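Local coordinates for cycloserine biosynthesis protein DcsG (Streptomyces lavendulae, PDB 6JIL), which catalyses the ATP- and magnesium-dependent cyclization of O-ureido-D-serine to the antibiotic D-cycloserine, as a monomeric ligase of the ATP-grasp family, at residues 59-63 and 140-145; 85-90 and 271-275; 106-112 and 171-176; 135-139 and 161-165. The contacts are given in a common frame with arbitrary orientation. Numbering follows the deposited sequence.

Contact 1: residues 59-63 and 140-145. With ADP (adenosine-5'-diphosphate), chain G.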
# COMPACT_ATOMS: atom_id res chain seq x y z
N TRP A 59 4.10 -11.38 0.66
CA TRP A 59 4.92 -11.01 -0.48
C TRP A 59 6.03 -10.09 0.01
O TRP A 59 7.10 -10.01 -0.60
CB TRP A 59 4.11 -10.28 -1.56
CG TRP A 59 3.63 -8.90 -1.18
CD1 TRP A 59 2.41 -8.56 -0.65
CD2 TRP A 59 4.38 -7.68 -1.27
NE1 TRP A 59 2.36 -7.21 -0.40
CE2 TRP A 59 3.55 -6.64 -0.77
CE3 TRP A 59 5.66 -7.36 -1.72
CZ2 TRP A 59 3.97 -5.31 -0.71
CZ3 TRP A 59 6.08 -6.03 -1.66
CH2 TRP A 59 5.23 -5.02 -1.16
N ALA A 60 5.78 -9.42 1.13
CA ALA A 60 6.75 -8.51 1.73
C ALA A 60 7.98 -9.27 2.22
O ALA A 60 9.03 -8.66 2.45
CB ALA A 60 6.13 -7.75 2.88
N GLU A 61 7.84 -10.58 2.39
CA GLU A 61 8.94 -11.43 2.85
C GLU A 61 9.67 -12.06 1.67
O GLU A 61 10.82 -12.46 1.79
CB GLU A 61 8.42 -12.55 3.75
CG GLU A 61 8.15 -12.12 5.16
CD GLU A 61 7.34 -13.14 5.91
OE1 GLU A 61 7.69 -14.34 5.84
OE2 GLU A 61 6.36 -12.75 6.58
N ARG A 62 8.99 -12.14 0.54
CA ARG A 62 9.57 -12.72 -0.67
C ARG A 62 9.00 -12.01 -1.89
O ARG A 62 8.25 -12.59 -2.68
CB ARG A 62 9.31 -14.23 -0.71
CG ARG A 62 7.92 -14.65 -0.25
CD ARG A 62 7.80 -16.17 -0.22
NE ARG A 62 8.77 -16.78 0.68
CZ ARG A 62 8.73 -16.69 2.01
NH1 ARG A 62 7.75 -16.01 2.61
NH2 ARG A 62 9.66 -17.28 2.75
N GLN A 63 9.39 -10.76 -2.05
CA GLN A 63 8.93 -9.92 -3.13
C GLN A 63 9.16 -10.51 -4.51
O GLN A 63 8.22 -10.66 -5.28
CB GLN A 63 9.60 -8.54 -3.03
CG GLN A 63 9.43 -7.89 -1.66
CD GLN A 63 10.49 -8.33 -0.64
OE1 GLN A 63 10.72 -9.52 -0.44
NE2 GLN A 63 11.12 -7.35 0.01
N ASP A 140 9.68 -1.92 -0.80
CA ASP A 140 8.83 -3.07 -1.08
C ASP A 140 8.40 -3.82 0.17
O ASP A 140 8.88 -4.92 0.45
CB ASP A 140 9.51 -4.02 -2.07
CG ASP A 140 10.86 -4.53 -1.59
OD1 ASP A 140 11.41 -5.44 -2.25
OD2 ASP A 140 11.39 -4.03 -0.58
N GLY A 141 7.47 -3.22 0.93
CA GLY A 141 6.97 -3.85 2.14
C GLY A 141 5.54 -3.46 2.44
O GLY A 141 4.88 -2.79 1.65
N CYS A 142 5.05 -3.91 3.60
CA CYS A 142 3.69 -3.61 4.06
C CYS A 142 3.55 -4.04 5.50
O CYS A 142 4.44 -4.69 6.07
CB CYS A 142 2.63 -4.33 3.21
SG CYS A 142 2.54 -6.14 3.42
N TYR A 143 2.42 -3.68 6.10
CA TYR A 143 2.12 -4.06 7.47
C TYR A 143 3.25 -3.70 8.44
O TYR A 143 3.59 -4.48 9.33
CB TYR A 143 1.83 -5.56 7.51
CG TYR A 143 0.84 -5.97 8.57
CD1 TYR A 143 -0.43 -5.40 8.62
CD2 TYR A 143 1.16 -6.95 9.51
CE1 TYR A 143 -1.36 -5.79 9.59
CE2 TYR A 143 0.24 -7.34 10.48
CZ TYR A 143 -1.02 -6.76 10.51
OH TYR A 143 -1.92 -7.15 11.48
N SER A 144 3.84 -2.52 8.26
CA SER A 144 4.93 -2.04 9.11
C SER A 144 6.23 -2.84 9.03
O SER A 144 7.12 -2.65 9.86
CB SER A 144 4.47 -2.00 10.57
OG SER A 144 3.37 -1.12 10.75
N LYS A 145 6.38 -3.73 8.05
CA LYS A 145 7.60 -4.52 7.93
C LYS A 145 8.90 -3.70 7.81
O LYS A 145 9.02 -2.82 6.95
CB LYS A 145 7.52 -5.48 6.76
CG LYS A 145 8.69 -6.46 6.74
CD LYS A 145 8.66 -7.40 5.56
CE LYS A 145 9.72 -8.47 5.73
NZ LYS A 145 9.55 -9.13 7.06
PB ADP G . 3.68 0.15 5.34
O1B ADP G . 2.34 0.49 6.17
O2B ADP G . 3.33 -0.20 3.90
O3B ADP G . 4.38 -1.06 6.01
PA ADP G . 4.11 2.81 5.91
O1A ADP G . 4.56 3.91 5.06
O2A ADP G . 2.52 2.82 5.93
O3A ADP G . 4.72 1.41 5.31
O5' ADP G . 4.73 3.03 7.38
C5' ADP G . 4.03 2.21 8.32
C4' ADP G . 3.65 3.07 9.53
O4' ADP G . 4.82 3.75 10.04
C3' ADP G . 2.64 4.14 9.15
O3' ADP G . 1.30 3.67 9.29
C2' ADP G . 2.98 5.29 10.09
O2' ADP G . 2.26 5.20 11.33
C1' ADP G . 4.50 5.16 10.29
N9 ADP G . 5.25 6.06 9.36
C8 ADP G . 5.96 5.69 8.25
N7 ADP G . 6.54 6.72 7.71
C5 ADP G . 6.25 7.82 8.43
C6 ADP G . 6.74 9.15 8.47
N6 ADP G . 7.59 9.62 7.47
N1 ADP G . 6.40 9.95 9.49
C2 ADP G . 5.60 9.52 10.48
N3 ADP G . 5.12 8.28 10.49
C4 ADP G . 5.41 7.41 9.51
O HOH W 1 9.63 -6.13 2.80
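Neither segment offers a strand edge here: Trp59 and Ala60, in a short 3-10 segment, lie against an irregular loop, Asp140 to Lys145, and the chains come closest at Ala60 and Gly141, whose CA atoms are 4.7 Å apart. No direct backbone hydrogen bond joins them. A water links them instead, donating to Ala60 O (2.6 Å) and to Asp140 O (2.7 Å). Further along, Cys142 to Lys145 form a type I' beta turn, with Lys145 N bonded to Cys142 O at 2.9 Å.

Ala60 is small enough for its CB to sit 4.1 Å from Gly141 CA and 4.0 Å from Cys142 SG. The broad indole of Trp59 reaches along the loop, CH2 lying 3.6 Å from Gly141 N, while Cys142 SG makes an oblique sulfur-aromatic contact, 4.6 Å from the centroid of the five-membered ring of Trp59; Trp59 NE1 is hydrogen-bonded to Glu274. The aliphatic part of Lys145 extends over Ala60, with CE 3.4 Å from Ala60 O. At the other end Gln63 NE2 makes weak hydrogen bonds to Asp140 OD1 (3.0 Å) and Asp140 O (3.3 Å).

In the turn, Ser144 N donates a hydrogen bond to ADP O3B at 2.7 Å. A phosphate-binding loop of the ATP-grasp domain is thus held against the 59-63 segment by apolar packing, one bridging water and weak polar bonds, without a salt bridge between them.

Contact 2: residues 85-90 and 271-275. With MG (magnesium ion), chain I.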
# COMPACT_ATOMS: atom_id res chain seq x y z
N LEU A 85 0.95 -2.22 -13.50
CA LEU A 85 0.39 -1.68 -12.25
C LEU A 85 0.96 -2.43 -11.05
O LEU A 85 1.34 -1.82 -10.06
CB LEU A 85 -1.14 -1.84 -12.24
CG LEU A 85 -2.01 -0.87 -11.43
CD1 LEU A 85 -3.29 -1.58 -11.04
CD2 LEU A 85 -1.30 -0.37 -10.19
N VAL A 86 1.01 -3.75 -11.13
CA VAL A 86 1.52 -4.56 -10.04
C VAL A 86 2.96 -4.21 -9.66
O VAL A 86 3.24 -3.94 -8.49
CB VAL A 86 1.44 -6.07 -10.37
CG1 VAL A 86 2.13 -6.90 -9.28
CG2 VAL A 86 -0.02 -6.49 -10.51
N ARG A 87 3.87 -4.22 -10.62
CA ARG A 87 5.27 -3.91 -10.34
C ARG A 87 5.43 -2.51 -9.74
O ARG A 87 6.23 -2.30 -8.83
CB ARG A 87 6.13 -3.98 -11.60
CG ARG A 87 6.08 -5.30 -12.35
CD ARG A 87 7.12 -5.34 -13.48
NE ARG A 87 6.66 -6.18 -14.58
CZ ARG A 87 5.93 -5.75 -15.61
NH1 ARG A 87 5.56 -4.47 -15.68
NH2 ARG A 87 5.53 -6.59 -16.56
N TRP A 88 4.66 -1.57 -10.28
CA TRP A 88 4.71 -0.18 -9.85
C TRP A 88 4.10 0.03 -8.46
O TRP A 88 4.64 0.79 -7.65
CB TRP A 88 3.96 0.68 -10.87
CG TRP A 88 4.16 2.16 -10.71
CD1 TRP A 88 5.28 2.88 -11.02
CD2 TRP A 88 3.22 3.10 -10.18
NE1 TRP A 88 5.10 4.20 -10.71
CE2 TRP A 88 3.85 4.37 -10.19
CE3 TRP A 88 1.92 3.00 -9.69
CZ2 TRP A 88 3.21 5.53 -9.73
CZ3 TRP A 88 1.28 4.15 -9.23
CH2 TRP A 88 1.94 5.40 -9.26
N ALA A 89 2.99 -0.65 -8.18
CA ALA A 89 2.28 -0.51 -6.92
C ALA A 89 2.96 -1.18 -5.75
O ALA A 89 2.72 -0.81 -4.61
CB ALA A 89 0.85 -1.04 -7.06
N LEU A 90 3.80 -2.17 -6.01
CA LEU A 90 4.50 -2.88 -4.94
C LEU A 90 5.86 -2.31 -4.60
O LEU A 90 6.70 -3.00 -4.02
CB LEU A 90 4.64 -4.36 -5.27
CG LEU A 90 3.41 -5.22 -4.99
CD1 LEU A 90 2.24 -4.68 -5.75
CD2 LEU A 90 3.68 -6.67 -5.36
N GLU A 271 -1.90 2.14 -1.83
CA GLU A 271 -1.98 0.73 -2.21
C GLU A 271 -3.01 0.47 -3.29
O GLU A 271 -4.22 0.63 -3.09
CB GLU A 271 -2.26 -0.13 -0.97
CG GLU A 271 -1.03 -0.31 -0.09
CD GLU A 271 -1.35 -0.96 1.24
OE1 GLU A 271 -2.07 -1.97 1.26
OE2 GLU A 271 -0.86 -0.45 2.26
N LEU A 272 -2.53 0.03 -4.45
CA LEU A 272 -3.39 -0.22 -5.60
C LEU A 272 -3.45 -1.67 -6.04
O LEU A 272 -4.34 -2.06 -6.80
CB LEU A 272 -2.92 0.64 -6.76
CG LEU A 272 -2.65 2.09 -6.34
CD1 LEU A 272 -2.14 2.87 -7.52
CD2 LEU A 272 -3.93 2.70 -5.77
N CYS A 273 -2.50 -2.47 -5.58
CA CYS A 273 -2.43 -3.87 -5.97
C CYS A 273 -3.23 -4.79 -5.06
O CYS A 273 -4.20 -5.40 -5.50
CB CYS A 273 -0.99 -4.34 -6.02
SG CYS A 273 -0.81 -6.04 -6.54
N GLU A 274 -2.81 -4.89 -3.80
CA GLU A 274 -3.48 -5.73 -2.81
C GLU A 274 -3.70 -4.96 -1.51
O GLU A 274 -3.14 -5.30 -0.47
CB GLU A 274 -2.65 -6.99 -2.55
CG GLU A 274 -1.14 -6.76 -2.57
CD GLU A 274 -0.70 -5.62 -1.68
OE1 GLU A 274 -0.99 -4.45 -2.01
OE2 GLU A 274 -0.06 -5.90 -0.64
N PRO A 275 -4.53 -3.91 -1.54
CA PRO A 275 -4.80 -3.10 -0.36
C PRO A 275 -5.81 -3.62 0.64
O PRO A 275 -6.77 -4.31 0.28
CB PRO A 275 -5.30 -1.81 -0.96
CG PRO A 275 -6.17 -2.34 -2.08
CD PRO A 275 -5.25 -3.36 -2.71
MG MG I . 1.25 -0.42 2.93
O HOH W 2 -0.37 -1.97 -3.88
O HOH W 3 2.51 -1.70 1.49
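Leu272 and Cys273 point their CB atoms at the end of helix 83-89, where Ala89 is small enough to admit both: Ala89 CB lies 4.1 Å from Leu272 CB and 3.9 Å from Cys273 CB. Leu272, with chi1 m and chi2 t, carries CD1 to 4.0 Å from the edge of the Trp88 ring at CZ3, while its CB meets Leu85 CD2 at 3.9 Å. Cys273 is t, which takes SG to 4.1 Å from Val86 CG2. Leu90 has just left the helix, and its m,p rotamer brings CD1 to 3.3 Å from Cys273 CB. A water accepts from Cys273 N (2.8 Å) and donates to Glu274 OE1 (3.2 Å) and, weakly, to Ala89 O (3.4 Å). Glu271 faces away and binds magnesium through OE2 at 2.2 Å, joined at the ion by Glu269. Around this core, helix 227-244 touches Trp88 and Leu272, helix 63-76 meets Val86 and Leu90, and Phe53 of strand 50-55 packs on Val86 and Cys273.

Contact 3: residues 106-112 and 171-176. With ADP (adenosine-5'-diphosphate), chain G.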
# COMPACT_ATOMS: atom_id res chain seq x y z
N ILE A 106 5.12 12.96 1.30
CA ILE A 106 6.08 13.13 2.37
C ILE A 106 7.45 13.20 1.72
O ILE A 106 7.77 12.38 0.86
CB ILE A 106 6.07 11.93 3.35
CG1 ILE A 106 4.77 11.92 4.16
CG2 ILE A 106 7.30 11.98 4.26
CD1 ILE A 106 4.66 10.75 5.14
N PRO A 107 8.26 14.21 2.08
CA PRO A 107 9.60 14.33 1.49
C PRO A 107 10.23 12.94 1.56
O PRO A 107 10.43 12.40 2.65
CB PRO A 107 10.28 15.35 2.40
CG PRO A 107 9.14 16.26 2.75
CD PRO A 107 8.01 15.30 3.04
N THR A 108 10.53 12.37 0.40
CA THR A 108 11.06 11.01 0.30
C THR A 108 12.38 10.86 -0.45
O THR A 108 12.50 11.31 -1.58
CB THR A 108 10.00 10.12 -0.39
OG1 THR A 108 8.87 9.96 0.48
CG2 THR A 108 10.58 8.76 -0.75
N THR A 109 13.34 10.20 0.19
CA THR A 109 14.66 9.95 -0.40
C THR A 109 14.92 8.46 -0.61
O THR A 109 14.97 7.70 0.36
CB THR A 109 15.78 10.52 0.49
OG1 THR A 109 15.74 11.94 0.44
CG2 THR A 109 17.15 10.03 0.01
N VAL A 110 15.09 8.06 -1.86
CA VAL A 110 15.32 6.65 -2.21
C VAL A 110 16.80 6.26 -2.27
O VAL A 110 17.60 6.88 -2.99
CB VAL A 110 14.65 6.32 -3.56
CG1 VAL A 110 14.78 4.85 -3.87
CG2 VAL A 110 13.19 6.74 -3.52
N VAL A 111 17.16 5.22 -1.52
CA VAL A 111 18.53 4.70 -1.46
C VAL A 111 18.56 3.39 -2.24
O VAL A 111 17.88 2.44 -1.88
CB VAL A 111 18.96 4.40 -0.01
CG1 VAL A 111 20.41 3.90 0.03
CG2 VAL A 111 18.78 5.64 0.85
N ALA A 112 19.35 3.33 -3.31
CA ALA A 112 19.41 2.13 -4.14
C ALA A 112 20.48 1.13 -3.73
O ALA A 112 21.52 1.49 -3.19
CB ALA A 112 19.62 2.53 -5.59
N HIS A 171 15.22 -1.53 -2.28
CA HIS A 171 15.55 -0.11 -2.29
C HIS A 171 15.06 0.37 -0.93
O HIS A 171 14.11 -0.18 -0.39
CB HIS A 171 14.81 0.63 -3.40
CG HIS A 171 15.50 0.59 -4.72
ND1 HIS A 171 15.65 -0.56 -5.46
CD2 HIS A 171 16.10 1.58 -5.44
CE1 HIS A 171 16.29 -0.29 -6.58
NE2 HIS A 171 16.58 1.00 -6.60
N VAL A 172 15.69 1.39 -0.38
CA VAL A 172 15.29 1.91 0.93
C VAL A 172 14.86 3.36 0.83
O VAL A 172 15.48 4.16 0.13
CB VAL A 172 16.45 1.80 1.95
CG1 VAL A 172 16.03 2.39 3.29
CG2 VAL A 172 16.86 0.35 2.11
N ILE A 173 13.79 3.69 1.54
CA ILE A 173 13.29 5.05 1.55
C ILE A 173 13.57 5.71 2.89
O ILE A 173 13.37 5.12 3.94
CB ILE A 173 11.77 5.09 1.24
CG1 ILE A 173 11.55 4.97 -0.26
CG2 ILE A 173 11.15 6.38 1.75
CD1 ILE A 173 10.11 4.98 -0.67
N LEU A 174 14.06 6.95 2.83
CA LEU A 174 14.35 7.74 4.02
C LEU A 174 13.37 8.90 4.00
O LEU A 174 13.25 9.60 3.00
CB LEU A 174 15.78 8.28 3.97
CG LEU A 174 16.94 7.28 3.91
CD1 LEU A 174 18.27 8.02 3.86
CD2 LEU A 174 16.89 6.37 5.12
N GLN A 175 12.65 9.11 5.10
CA GLN A 175 11.71 10.22 5.18
C GLN A 175 11.79 10.89 6.54
O GLN A 175 12.10 10.25 7.55
CB GLN A 175 10.25 9.76 5.01
CG GLN A 175 9.95 8.90 3.81
CD GLN A 175 8.50 8.44 3.79
OE1 GLN A 175 7.99 7.93 4.79
NE2 GLN A 175 7.84 8.61 2.65
N PRO A 176 11.53 12.20 6.58
CA PRO A 176 11.58 12.85 7.89
C PRO A 176 10.34 12.36 8.63
O PRO A 176 9.34 12.04 8.00
CB PRO A 176 11.48 14.33 7.54
CG PRO A 176 10.66 14.32 6.27
CD PRO A 176 11.29 13.18 5.51
PB ADP G . 3.68 0.15 5.34
O1B ADP G . 2.34 0.49 6.17
O2B ADP G . 3.33 -0.20 3.90
O3B ADP G . 4.38 -1.06 6.01
PA ADP G . 4.11 2.81 5.91
O1A ADP G . 4.56 3.91 5.06
O2A ADP G . 2.52 2.82 5.93
O3A ADP G . 4.72 1.41 5.31
O5' ADP G . 4.73 3.03 7.38
C5' ADP G . 4.03 2.21 8.32
C4' ADP G . 3.65 3.07 9.53
O4' ADP G . 4.82 3.75 10.04
C3' ADP G . 2.64 4.14 9.15
O3' ADP G . 1.30 3.67 9.29
C2' ADP G . 2.98 5.29 10.09
O2' ADP G . 2.26 5.20 11.33
C1' ADP G . 4.50 5.16 10.29
N9 ADP G . 5.25 6.06 9.36
C8 ADP G . 5.96 5.69 8.25
N7 ADP G . 6.54 6.72 7.71
C5 ADP G . 6.25 7.82 8.43
C6 ADP G . 6.74 9.15 8.47
N6 ADP G . 7.59 9.62 7.47
N1 ADP G . 6.40 9.95 9.49
C2 ADP G . 5.60 9.52 10.48
N3 ADP G . 5.12 8.28 10.49
C4 ADP G . 5.41 7.41 9.51
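Val111, Val172 and Leu174 form the apolar centre, on one face of an antiparallel strand pair: Val111 CB lies 4.1 Å from Val172 CB, and Val111 CG2 3.9 Å from Leu174 CD1. The beta-branched valines suit an extended strand, and with Leu174 they fill this buried face. On the other face Val110 CG2 meets Ile173 CG1 at 4.1 Å. Between the faces runs the backbone ladder. Thr109 and Leu174 are a hydrogen-bonded pair (Thr109 N to Leu174 O 2.9 Å, Leu174 N to Thr109 O 2.7 Å), as are Val111 and Val172 (Val111 N to Val172 O 2.6 Å, Val172 N to Val111 O 2.9 Å), with Val110 and Ile173 the non-hydrogen-bonded pair between.

Toward the nucleotide the contact turns polar. Gln175 NE2 donates to Thr108 OG1 at 2.8 Å, and that hydroxyl donates to Ile106 O at 2.7 Å. Gln175 OE1, also bonded to Lys137, accepts from ADP N6 at 3.2 Å; Pro176 O accepts from the same N6 at 3.0 Å, so the adenine amino group is read by this strand end.

Strand 109-111 is outermost in its four-stranded antiparallel sheet, and strand 172-176 lies between it and strand 133-138. Helices 117-127 and 155-167 pack on the Val111 face.

Contact 4: residues 135-139 and 161-165. With ADP (adenosine-5'-diphosphate), chain G.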
# COMPACT_ATOMS: atom_id res chain seq x y z
N VAL A 135 12.54 8.30 9.34
CA VAL A 135 12.10 6.92 9.29
C VAL A 135 12.82 6.16 8.19
O VAL A 135 13.10 6.71 7.12
CB VAL A 135 10.58 6.82 9.04
CG1 VAL A 135 10.13 5.36 9.02
CG2 VAL A 135 9.84 7.59 10.10
N VAL A 136 13.12 4.89 8.47
CA VAL A 136 13.76 4.02 7.51
C VAL A 136 12.75 2.94 7.16
O VAL A 136 12.09 2.39 8.03
CB VAL A 136 15.03 3.34 8.09
CG1 VAL A 136 15.50 2.23 7.13
CG2 VAL A 136 16.13 4.38 8.31
N LYS A 137 12.63 2.63 5.88
CA LYS A 137 11.69 1.61 5.46
C LYS A 137 12.03 1.12 4.06
O LYS A 137 12.55 1.88 3.24
CB LYS A 137 10.27 2.17 5.45
CG LYS A 137 10.00 3.06 4.24
CD LYS A 137 8.58 3.63 4.22
CE LYS A 137 8.41 4.77 5.21
NZ LYS A 137 7.10 5.46 5.03
N PRO A 138 11.75 -0.16 3.77
CA PRO A 138 12.01 -0.73 2.45
C PRO A 138 10.93 -0.22 1.51
O PRO A 138 9.81 0.04 1.95
CB PRO A 138 11.88 -2.23 2.71
CG PRO A 138 10.81 -2.27 3.75
CD PRO A 138 11.24 -1.18 4.70
N THR A 139 11.25 -0.05 0.24
CA THR A 139 10.25 0.43 -0.70
C THR A 139 9.26 -0.68 -1.02
O THR A 139 8.14 -0.41 -1.47
CB THR A 139 10.88 0.86 -2.01
OG1 THR A 139 11.49 -0.27 -2.63
CG2 THR A 139 11.91 1.94 -1.77
N HIS A 161 20.49 -0.39 9.64
CA HIS A 161 19.16 -0.87 9.30
C HIS A 161 19.06 -0.78 7.78
O HIS A 161 18.59 -1.71 7.12
CB HIS A 161 18.09 0.01 9.96
CG HIS A 161 16.68 -0.39 9.64
ND1 HIS A 161 15.59 0.33 10.06
CD2 HIS A 161 16.19 -1.43 8.93
CE1 HIS A 161 14.48 -0.24 9.63
NE2 HIS A 161 14.82 -1.32 8.94
N VAL A 162 19.53 0.33 7.24
CA VAL A 162 19.51 0.56 5.80
C VAL A 162 20.33 -0.50 5.07
O VAL A 162 19.86 -1.09 4.09
CB VAL A 162 20.06 1.98 5.44
CG1 VAL A 162 20.27 2.10 3.94
CG2 VAL A 162 19.08 3.04 5.92
N ALA A 163 21.54 -0.75 5.56
CA ALA A 163 22.42 -1.72 4.94
C ALA A 163 21.76 -3.09 4.87
O ALA A 163 21.83 -3.77 3.85
CB ALA A 163 23.74 -1.81 5.71
N ARG A 164 21.12 -3.49 5.97
CA ARG A 164 20.44 -4.78 6.06
C ARG A 164 19.42 -4.94 4.94
O ARG A 164 19.24 -6.03 4.40
CB ARG A 164 19.76 -4.92 7.44
CG ARG A 164 18.93 -6.18 7.62
CD ARG A 164 18.49 -6.38 9.09
NE ARG A 164 17.50 -5.40 9.55
CZ ARG A 164 16.20 -5.46 9.27
NH1 ARG A 164 15.72 -6.45 8.54
NH2 ARG A 164 15.38 -4.52 9.73
N LEU A 165 18.74 -3.85 4.60
CA LEU A 165 17.72 -3.87 3.55
C LEU A 165 18.32 -3.91 2.15
O LEU A 165 17.80 -4.59 1.27
CB LEU A 165 16.81 -2.64 3.69
CG LEU A 165 15.94 -2.64 4.94
CD1 LEU A 165 15.01 -1.43 4.94
CD2 LEU A 165 15.13 -3.92 4.98
PB ADP G . 3.68 0.15 5.34
O1B ADP G . 2.34 0.49 6.17
O2B ADP G . 3.33 -0.20 3.90
O3B ADP G . 4.38 -1.06 6.01
PA ADP G . 4.11 2.81 5.91
O1A ADP G . 4.56 3.91 5.06
O2A ADP G . 2.52 2.82 5.93
O3A ADP G . 4.72 1.41 5.31
O5' ADP G . 4.73 3.03 7.38
C5' ADP G . 4.03 2.21 8.32
C4' ADP G . 3.65 3.07 9.53
O4' ADP G . 4.82 3.75 10.04
C3' ADP G . 2.64 4.14 9.15
O3' ADP G . 1.30 3.67 9.29
C2' ADP G . 2.98 5.29 10.09
O2' ADP G . 2.26 5.20 11.33
C1' ADP G . 4.50 5.16 10.29
N9 ADP G . 5.25 6.06 9.36
C8 ADP G . 5.96 5.69 8.25
N7 ADP G . 6.54 6.72 7.71
C5 ADP G . 6.25 7.82 8.43
C6 ADP G . 6.74 9.15 8.47
N6 ADP G . 7.59 9.62 7.47
N1 ADP G . 6.40 9.95 9.49
C2 ADP G . 5.60 9.52 10.48
N3 ADP G . 5.12 8.28 10.49
C4 ADP G . 5.41 7.41 9.51
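Val136 gives up the largest area here, 81 Å², and is the centre of this buried strand-helix contact. Its CG1 sits 3.7 Å from the centroid of the His161 ring, 18° off the normal, a CH-pi contact over the ring face; the flat imidazole suits this because its edge remains available, and ND1 is hydrogen-bonded to Tyr150. The same methyl, Val136 CG1, lies 3.9 Å from Val162 CG2 and 4.3 Å from Leu165 CD1.

Leu165, with 54 Å² covered, comes one helical turn after His161 and so points to the same strand. Its CD1 reaches Pro138 N at 3.7 Å and Pro138 CD at 3.8 Å. His161, third with 37 Å², completes the trio; no hydrogen bond crosses between the segments.

Strand 135-138 and helix 161-165 run almost in the same direction, 8° between their axes and 8.8 Å apart. Strand alternation turns Val135 and Lys137 to the opposite side, where Val135 CG2 is 3.8 Å from ADP C6 and Lys137 NZ donates to ADP N7 and to ADP O1A, both at 3.0 Å, and is also hydrogen-bonded to Gln175 on the neighbouring strand. A helix backing one face of an antiparallel sheet whose other face holds the nucleotide, with a lysine between base and alpha-phosphate, is characteristic of the ATP-grasp fold.

In the fold
Contacts 1, 3 and 4 all touch the same ADP: contact 3 at the adenine amino group, contact 4 at the base and alpha-phosphate, contact 1 at the beta-phosphate. Contacts 3 and 4, with centres about 9 Å apart, share one sheet, joined by Gln175 O and Val135 N (2.7 Å) and by Gln175 OE1 and Lys137 NZ (2.6 Å). Segment 140-145 of contact 1 directly follows segment 135-139 of contact 4, and the two contacts touch where Lys145 O lies 3.6 Å from Pro138 CD. Contact 1 also meets contact 2, centres about 12 Å apart, through the probable hydrogen bond from Trp59 NE1 to Glu274 OE2 (2.8 Å). Contact 2 adds magnesium through Glu271, an inferred active-site residue, while its centre remains about 18 Å from that of contact 3.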